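Local atomic coordinates of PKS (Streptomyces albus, PDB entry 4OQJ), a protein that probably extends acyl chains by ketosynthase-catalysed condensation in an AT-less type I polyketide synthase associated with oxazolomycin. Residues 577-581 with 626-632. Numbering follows the deposited sequence.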
loop_
_atom_site.group_PDB
_atom_site.type_symbol
_atom_site.label_atom_id
_atom_site.label_comp_id
_atom_site.label_asym_id
_atom_site.label_seq_id
_atom_site.Cartn_x
_atom_site.Cartn_y
_atom_site.Cartn_z
ATOM N N CYS A 577 18.623 53.760 4.781
ATOM C CA CYS A 577 19.652 54.454 4.014
ATOM C C CYS A 577 19.651 55.951 4.311
ATOM O O CYS A 577 20.704 56.572 4.382
ATOM C CB CYS A 577 19.455 54.235 2.516
ATOM S SG CYS A 577 20.643 55.130 1.506
ATOM N N ALA A 578 18.469 56.536 4.477
ATOM C CA ALA A 578 18.370 57.964 4.784
ATOM C C ALA A 578 18.947 58.254 6.172
ATOM O O ALA A 578 19.508 59.330 6.418
ATOM C CB ALA A 578 16.923 58.428 4.696
ATOM N N ALA A 579 18.798 57.291 7.079
ATOM C CA ALA A 579 19.372 57.403 8.416
ATOM C C ALA A 579 20.894 57.519 8.335
ATOM O O ALA A 579 21.497 58.399 8.954
ATOM C CB ALA A 579 18.976 56.208 9.257
ATOM N N GLU A 580 21.503 56.635 7.553
ATOM C CA GLU A 580 22.951 56.618 7.382
ATOM C C GLU A 580 23.472 57.905 6.753
ATOM O O GLU A 580 24.550 58.378 7.096
ATOM C CB GLU A 580 23.367 55.426 6.511
ATOM C CG GLU A 580 22.956 54.066 7.052
ATOM C CD GLU A 580 23.868 53.559 8.150
ATOM O OE1 GLU A 580 24.797 54.294 8.552
ATOM O OE2 GLU A 580 23.648 52.417 8.607
ATOM N N LEU A 581 22.711 58.458 5.814
ATOM C CA LEU A 581 23.149 59.642 5.083
ATOM C C LEU A 581 22.950 60.913 5.890
ATOM O O LEU A 581 23.472 61.963 5.529
ATOM C CB LEU A 581 22.397 59.769 3.757
ATOM C CG LEU A 581 22.598 58.664 2.720
ATOM C CD1 LEU A 581 21.859 59.027 1.439
ATOM C CD2 LEU A 581 24.075 58.399 2.447
ATOM N N PRO A 626 28.786 61.201 -1.001
ATOM C CA PRO A 626 29.230 61.432 0.380
ATOM C C PRO A 626 29.874 60.207 1.011
ATOM O O PRO A 626 29.668 59.089 0.544
ATOM C CB PRO A 626 27.936 61.791 1.116
ATOM C CG PRO A 626 26.846 61.200 0.290
ATOM C CD PRO A 626 27.319 61.297 -1.125
ATOM N N ASP A 627 30.636 60.422 2.074
ATOM C CA ASP A 627 31.334 59.335 2.748
ATOM C C ASP A 627 30.380 58.217 3.180
ATOM O O ASP A 627 30.699 57.037 3.030
ATOM C CB ASP A 627 32.096 59.869 3.962
ATOM C CG ASP A 627 33.311 60.695 3.570
ATOM O OD1 ASP A 627 33.448 61.021 2.370
ATOM O OD2 ASP A 627 34.124 61.022 4.462
ATOM N N ALA A 628 29.223 58.589 3.722
ATOM C CA ALA A 628 28.233 57.601 4.155
ATOM C C ALA A 628 27.844 56.672 3.005
ATOM O O ALA A 628 27.725 55.457 3.190
ATOM C CB ALA A 628 26.997 58.291 4.710
ATOM N N ALA A 629 27.644 57.245 1.823
ATOM C CA ALA A 629 27.310 56.453 0.644
ATOM C C ALA A 629 28.470 55.523 0.290
ATOM O O ALA A 629 28.263 54.394 -0.158
ATOM C CB ALA A 629 26.971 57.354 -0.526
ATOM N N LEU A 630 29.696 55.991 0.511
ATOM C CA LEU A 630 30.874 55.179 0.216
ATOM C C LEU A 630 30.943 53.985 1.164
ATOM O O LEU A 630 31.247 52.866 0.740
ATOM C CB LEU A 630 32.156 56.018 0.308
ATOM C CG LEU A 630 32.351 57.092 -0.765
ATOM C CD1 LEU A 630 33.608 57.916 -0.467
ATOM C CD2 LEU A 630 32.428 56.494 -2.173
ATOM N N ARG A 631 30.639 54.212 2.439
ATOM C CA ARG A 631 30.644 53.127 3.419
ATOM C C ARG A 631 29.572 52.094 3.082
ATOM O O ARG A 631 29.818 50.891 3.140
ATOM C CB ARG A 631 30.422 53.666 4.834
ATOM N N LEU A 632 28.382 52.569 2.734
ATOM C CA LEU A 632 27.281 51.679 2.410
ATOM C C LEU A 632 27.641 50.808 1.216
ATOM O O LEU A 632 27.312 49.624 1.189
ATOM C CB LEU A 632 26.008 52.477 2.122
ATOM C CG LEU A 632 25.271 53.016 3.348
ATOM C CD1 LEU A 632 24.124 53.929 2.931
ATOM C CD2 LEU A 632 24.749 51.878 4.217
#
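This is a helix-helix packing contact in a region with several helices far from the chain's centre, about 50 Å centre to centre. Residues 577-581 of helix 568-581 meet the start of helix 627-635. The axes of these short segments cross obliquely, at 131° between N-to-C directions, and approach to 9.4 Å. The interface is small, burying 240 Å², and its side-chain contacts are mainly apolar.

Two leucines do most of the work. Leu581 is in the mt rotamer. Its CA-to-CB bond points sideways, but the side chain brings CD2 nearer the other helix. CD2 of Leu581 lies 3.7 Å from CB of Ala628 and 3.8 Å from N of Ala629. CG of Pro626, at the N-cap, is farther, 4.5 Å from CD2 of Leu581.

Leu632 answers from one turn after Ala628. It is also mt, and its CA-to-CB bond points toward segment 577-581. CD1 of Leu632 sits 3.9 Å from SG of Cys577, whose t rotamer brings the sulfur to this methyl group. Glu580 flanks the same leucine with its aliphatic part, while its carboxylate ends at the exposed side. With chi1 and chi2 both m, CG of Glu580 lies 4.0 Å from CD2 of Leu632.

Ala628 has no bulk beyond CB, so the backbones come close: CA of Ala628 is 5.6 Å from CA of Leu581. Phe598 and Tyr602 of helix 594-610 continue the packing beside Cys577, Ala629 and Leu632. Leu588 touches Leu581 from helix 585-590. The tightest approach is a van der Waals contact, 3.4 Å between O of Glu580 and CB of Ala628.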